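PDB 3L84: transketolase from Campylobacter jejuni, which belongs to the transketolase family of thiamine diphosphate-binding proteins and is built from three alpha/beta domains in each subunit of a two-chain assembly. Local coordinates for residues A[392-397]-A[419-424]; A[538-543]-A[623-628]. All blocks are in the same frame, centred on the assembly; numbering follows the deposited sequence. Where two conformers were deposited one is given.

From the N terminus, the chain first builds the N-terminal domain, with its parallel sheet of strands 60-63, 146-151, 175-181, 208-213 and 234-239, which holds neither contact. Interaction 1 comes in the pyrimidine-binding domain. It closes a short loop of 21 residues, in which helix 391-404 leads through strand 408-414 to helix 418-431. Interaction 2, in the C-terminal domain, closes a longer loop of 79 residues by bringing helix 622-629 onto helix 537-549. The two loops follow in series and neither nest nor cross. The centres of the two contacts lie about 37 Å apart, and their nearest atoms about 23 Å. Segment 419-424 also touches the second subunit, while no other chain touches interaction 2.

Interaction 1: A[392-397]-A[419-424]; sequences HAMAAI and EYLKPA
H392 meets the kinked helical segment 419-424 with every atom of its side chain. CB lies 3.3 Å from Y420 O. CG is as close to that oxygen, which sits over one face of the ring. CG stands anti to the backbone N (chi1 -161°). ND1 and CD2 also lie nearest that oxygen. ND1 has A424 CB 3.9 Å away and no hydrogen-bond partner, although the contact buries it. A424 N lies at the ring edge, near its plane. At the tip, CE1 packs 3.6 Å from P423 CB, and NE2 reaches the CB and CG of the same proline. The two side chains cross at about a right angle. Q118, I159 and E162 also pack around this histidine.

The contact joins two successive helices of the pyrimidine-binding domain, 391-404 and 418-431, linked through strand 408-414. The segment axes are 29° apart and approach to 7.8 Å. Segment 419-424 of the second helix is kinked at P423 and A424, whose N atoms lack a bond to the previous turn. A weak bond links A424 N to L421 O. Small residues let the backbones come close: A395 CB touches A424 CB at 3.6 Å and L421 CB at 3.8 Å. M394, a selenomethionine bent at chi3 (69°), brings CE to L421 CD2 at 3.8 Å. The Y420 ring takes little part here; its OH hydrogen-bonds to L116 O of the second subunit.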
loop_
_atom_site.group_PDB
_atom_site.type_symbol
_atom_site.label_atom_id
_atom_site.label_comp_id
_atom_site.label_asym_id
_atom_site.label_seq_id
_atom_site.Cartn_x
_atom_site.Cartn_y
_atom_site.Cartn_z
ATOM N N HIS A 392 2.749 -4.084 -5.920
ATOM C CA HIS A 392 2.462 -4.914 -4.747
ATOM C C HIS A 392 2.711 -6.383 -5.051
ATOM O O HIS A 392 3.423 -7.068 -4.312
ATOM C CB HIS A 392 1.056 -4.645 -4.281
ATOM C CG HIS A 392 0.711 -5.036 -2.894
ATOM N ND1 HIS A 392 1.569 -5.482 -1.916
ATOM C CD2 HIS A 392 -0.517 -4.944 -2.325
ATOM C CE1 HIS A 392 0.861 -5.665 -0.791
ATOM N NE2 HIS A 392 -0.390 -5.374 -1.032
ATOM N N ALA A 393 2.138 -6.893 -6.135
ATOM C CA ALA A 393 2.392 -8.278 -6.530
ATOM C C ALA A 393 3.880 -8.492 -6.792
ATOM O O ALA A 393 4.394 -9.560 -6.480
ATOM C CB ALA A 393 1.544 -8.658 -7.749
HETATM N N MSE A 394 4.569 -7.525 -7.387
HETATM C CA MSE A 394 6.014 -7.689 -7.594
HETATM C C MSE A 394 6.728 -8.030 -6.302
HETATM O O MSE A 394 7.531 -8.987 -6.214
HETATM C CB MSE A 394 6.623 -6.407 -8.182
HETATM C CG MSE A 394 8.132 -6.395 -8.183
HETATM SE SE MSE A 394 8.878 -4.793 -8.993
HETATM C CE MSE A 394 8.320 -3.501 -7.618
ATOM N N ALA A 395 6.471 -7.235 -5.272
ATOM C CA ALA A 395 7.163 -7.493 -4.000
ATOM C C ALA A 395 6.768 -8.841 -3.385
ATOM O O ALA A 395 7.627 -9.539 -2.850
ATOM C CB ALA A 395 6.890 -6.333 -3.024
ATOM N N ALA A 396 5.503 -9.219 -3.414
ATOM C CA ALA A 396 5.052 -10.499 -2.869
ATOM C C ALA A 396 5.618 -11.665 -3.681
ATOM O O ALA A 396 5.985 -12.717 -3.133
ATOM C CB ALA A 396 3.511 -10.548 -2.783
ATOM N N ILE A 397 5.704 -11.509 -4.985
ATOM C CA ILE A 397 6.327 -12.541 -5.854
ATOM C C ILE A 397 7.798 -12.694 -5.513
ATOM O O ILE A 397 8.299 -13.813 -5.353
ATOM C CB ILE A 397 6.154 -12.162 -7.353
ATOM C CG1 ILE A 397 4.736 -12.473 -7.805
ATOM C CG2 ILE A 397 7.211 -12.835 -8.263
ATOM C CD1 ILE A 397 4.263 -11.808 -9.087
ATOM N N GLU A 419 4.985 2.847 -1.426
ATOM C CA GLU A 419 3.757 2.748 -0.614
ATOM C C GLU A 419 2.799 1.724 -1.177
ATOM O O GLU A 419 2.000 1.157 -0.419
ATOM C CB GLU A 419 3.083 4.097 -0.456
ATOM C CG GLU A 419 3.993 5.097 0.219
ATOM C CD GLU A 419 3.322 6.305 0.811
ATOM O OE1 GLU A 419 2.280 6.751 0.272
ATOM O OE2 GLU A 419 3.835 6.813 1.818
ATOM N N TYR A 420 2.827 1.473 -2.480
ATOM C CA TYR A 420 1.969 0.436 -3.072
ATOM C C TYR A 420 2.413 -0.943 -2.668
ATOM O O TYR A 420 1.554 -1.851 -2.678
ATOM C CB TYR A 420 1.960 0.534 -4.605
ATOM C CG TYR A 420 1.049 1.573 -5.229
ATOM C CD1 TYR A 420 1.247 2.920 -5.070
ATOM C CD2 TYR A 420 0.012 1.172 -6.081
ATOM C CE1 TYR A 420 0.432 3.853 -5.691
ATOM C CE2 TYR A 420 -0.821 2.100 -6.712
ATOM C CZ TYR A 420 -0.600 3.442 -6.530
ATOM O OH TYR A 420 -1.432 4.374 -7.169
ATOM N N LEU A 421 3.684 -1.149 -2.333
ATOM C CA LEU A 421 4.226 -2.480 -2.004
ATOM C C LEU A 421 4.577 -2.681 -0.532
ATOM O O LEU A 421 5.039 -3.773 -0.133
ATOM C CB LEU A 421 5.394 -2.882 -2.932
ATOM C CG LEU A 421 6.606 -1.945 -2.963
ATOM C CD1 LEU A 421 7.413 -1.923 -1.654
ATOM C CD2 LEU A 421 7.521 -2.351 -4.134
ATOM N N LYS A 422 4.385 -1.653 0.305
ATOM C CA LYS A 422 4.803 -1.690 1.709
ATOM C C LYS A 422 4.284 -2.926 2.466
ATOM O O LYS A 422 5.046 -3.496 3.235
ATOM C CB LYS A 422 4.414 -0.379 2.387
ATOM C CG LYS A 422 4.625 -0.298 3.910
ATOM C CD LYS A 422 6.054 -0.388 4.355
ATOM C CE LYS A 422 6.165 -0.337 5.881
ATOM N NZ LYS A 422 5.658 -1.618 6.479
ATOM N N PRO A 423 3.039 -3.373 2.261
ATOM C CA PRO A 423 2.601 -4.537 3.075
ATOM C C PRO A 423 3.423 -5.777 2.799
ATOM O O PRO A 423 3.678 -6.584 3.689
ATOM C CB PRO A 423 1.132 -4.734 2.655
ATOM C CG PRO A 423 0.709 -3.414 2.186
ATOM C CD PRO A 423 1.920 -2.795 1.491
ATOM N N ALA A 424 3.862 -5.975 1.554
ATOM C CA ALA A 424 4.709 -7.096 1.182
ATOM C C ALA A 424 6.141 -6.882 1.633
ATOM O O ALA A 424 6.806 -7.825 2.044
ATOM C CB ALA A 424 4.649 -7.327 -0.354
#

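Interaction 2: A[538-543]-A[623-628]; sequences WLCLES and SKLVNF
L625 CD2 is the methyl that S543, L539 and C540 all meet. It lies 3.5 Å from S543 OG and 3.9 Å from L539 CG. C540 SG is a looser neighbour at 4.3 Å. The two leucine side chains cross obliquely. V626 adds a second point of contact. Its CG2 packs against S543 CB at 4.0 Å and against S543 O at 3.9 Å. V622 of the same helix, just before the segment, also touches L539 and S543. No hydrogen bond crosses between the segments, so the contact rests on van der Waals packing.

Helices 537-549 and 622-629 both belong to the alpha/beta C-terminal region, next to its mixed sheet. Their segment axes are 66° apart and come within 9.7 Å.

The hydroxyl of S543 is fixed from within its own helix. OG stands beside the backbone N (chi1 -63°) and donates to L539 O at 2.8 Å. The C=O...OG angle is 146°, with OG tilted from the carbonyl plane. S543 N bonds to the same oxygen from the opposite face, so L539 O is gripped twice. The serine thus turns its polar end back on its own helix, although OG also lies against L625.

V584 of strand 580-584 touches L539, C540 and L625 together. Further out, Y600 of strand 598-600 packs on L625 and meets the F628 ring edge-to-face.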
loop_
_atom_site.group_PDB
_atom_site.type_symbol
_atom_site.label_atom_id
_atom_site.label_comp_id
_atom_site.label_asym_id
_atom_site.label_seq_id
_atom_site.Cartn_x
_atom_site.Cartn_y
_atom_site.Cartn_z
ATOM N N TRP A 538 26.408 17.006 0.201
ATOM C CA TRP A 538 27.219 18.031 -0.416
ATOM C C TRP A 538 26.814 19.421 0.082
ATOM O O TRP A 538 27.667 20.277 0.350
ATOM C CB TRP A 538 27.050 17.926 -1.937
ATOM C CG TRP A 538 28.035 18.725 -2.640
ATOM C CD1 TRP A 538 27.805 19.868 -3.347
ATOM C CD2 TRP A 538 29.451 18.461 -2.725
ATOM N NE1 TRP A 538 28.994 20.337 -3.873
ATOM C CE2 TRP A 538 30.012 19.487 -3.507
ATOM C CE3 TRP A 538 30.291 17.456 -2.208
ATOM C CZ2 TRP A 538 31.383 19.534 -3.794
ATOM C CZ3 TRP A 538 31.640 17.492 -2.496
ATOM C CH2 TRP A 538 32.176 18.530 -3.277
ATOM N N LEU A 539 25.510 19.654 0.245
ATOM C CA LEU A 539 25.039 20.929 0.802
ATOM C C LEU A 539 25.677 21.168 2.170
ATOM O O LEU A 539 26.069 22.299 2.503
ATOM C CB LEU A 539 23.489 20.910 0.899
ATOM C CG LEU A 539 22.879 22.042 1.698
ATOM C CD1 LEU A 539 23.107 23.406 1.087
ATOM C CD2 LEU A 539 21.367 21.791 1.842
ATOM N N CYS A 540 25.750 20.120 2.979
ATOM C CA CYS A 540 26.364 20.237 4.300
ATOM C C CYS A 540 27.873 20.452 4.223
ATOM O O CYS A 540 28.410 21.236 4.993
ATOM C CB CYS A 540 26.055 19.033 5.154
ATOM S SG CYS A 540 24.313 18.963 5.638
ATOM N N LEU A 541 28.571 19.802 3.297
ATOM C CA LEU A 541 29.999 20.061 3.141
ATOM C C LEU A 541 30.235 21.541 2.766
ATOM O O LEU A 541 31.125 22.213 3.325
ATOM C CB LEU A 541 30.632 19.119 2.103
ATOM C CG LEU A 541 30.760 17.692 2.566
ATOM C CD1 LEU A 541 31.014 16.780 1.337
ATOM C CD2 LEU A 541 31.853 17.508 3.633
ATOM N N GLU A 542 29.477 22.035 1.785
ATOM C CA GLU A 542 29.604 23.412 1.340
ATOM C C GLU A 542 29.236 24.375 2.443
ATOM O O GLU A 542 29.890 25.412 2.615
ATOM C CB GLU A 542 28.748 23.674 0.095
ATOM C CG GLU A 542 29.170 22.836 -1.149
ATOM C CD GLU A 542 30.322 23.424 -1.934
ATOM O OE1 GLU A 542 30.104 24.408 -2.663
ATOM O OE2 GLU A 542 31.437 22.869 -1.844
ATOM N N SER A 543 28.204 24.043 3.217
ATOM C CA SER A 543 27.788 24.909 4.313
ATOM C C SER A 543 28.824 24.930 5.443
ATOM O O SER A 543 29.105 25.979 6.015
ATOM C CB SER A 543 26.423 24.508 4.863
ATOM O OG SER A 543 25.427 24.655 3.850
ATOM N N SER A 623 23.268 29.400 1.596
ATOM C CA SER A 623 22.947 30.625 2.324
ATOM C C SER A 623 21.815 30.381 3.329
ATOM O O SER A 623 21.886 30.850 4.464
ATOM C CB SER A 623 22.565 31.747 1.364
ATOM O OG SER A 623 23.688 32.163 0.601
ATOM N N LYS A 624 20.784 29.651 2.913
ATOM C CA LYS A 624 19.643 29.436 3.806
ATOM C C LYS A 624 20.003 28.510 4.960
ATOM O O LYS A 624 19.573 28.708 6.096
ATOM C CB LYS A 624 18.433 28.925 3.049
ATOM C CG LYS A 624 17.840 29.977 2.111
ATOM C CD LYS A 624 16.679 29.449 1.337
ATOM C CE LYS A 624 15.943 30.486 0.501
ATOM N NZ LYS A 624 14.795 29.890 -0.255
ATOM N N LEU A 625 20.775 27.455 4.669
ATOM C CA LEU A 625 21.142 26.538 5.721
ATOM C C LEU A 625 22.076 27.195 6.729
ATOM O O LEU A 625 21.901 27.055 7.926
ATOM C CB LEU A 625 21.743 25.246 5.146
ATOM C CG LEU A 625 22.233 24.251 6.177
ATOM C CD1 LEU A 625 21.134 23.817 7.141
ATOM C CD2 LEU A 625 22.821 23.011 5.469
ATOM N N VAL A 626 23.041 27.949 6.247
ATOM C CA VAL A 626 23.919 28.681 7.161
ATOM C C VAL A 626 23.152 29.675 8.024
ATOM O O VAL A 626 23.402 29.783 9.209
ATOM C CB VAL A 626 25.034 29.382 6.388
ATOM C CG1 VAL A 626 25.786 30.429 7.265
ATOM C CG2 VAL A 626 26.018 28.359 5.812
ATOM N N ASN A 627 22.209 30.392 7.430
ATOM C CA ASN A 627 21.355 31.301 8.221
ATOM C C ASN A 627 20.565 30.580 9.302
ATOM O O ASN A 627 20.454 31.081 10.425
ATOM C CB ASN A 627 20.468 32.140 7.296
ATOM C CG ASN A 627 21.235 33.242 6.621
ATOM O OD1 ASN A 627 22.343 33.603 7.035
ATOM N ND2 ASN A 627 20.658 33.780 5.549
ATOM N N PHE A 628 20.044 29.396 8.983
ATOM C CA PHE A 628 19.347 28.577 9.949
ATOM C C PHE A 628 20.287 28.141 11.094
ATOM O O PHE A 628 19.940 28.253 12.282
ATOM C CB PHE A 628 18.774 27.367 9.221
ATOM C CG PHE A 628 18.088 26.379 10.121
ATOM C CD1 PHE A 628 16.751 26.550 10.500
ATOM C CD2 PHE A 628 18.763 25.272 10.586
ATOM C CE1 PHE A 628 16.128 25.636 11.331
ATOM C CE2 PHE A 628 18.135 24.333 11.386
ATOM C CZ PHE A 628 16.815 24.509 11.778
#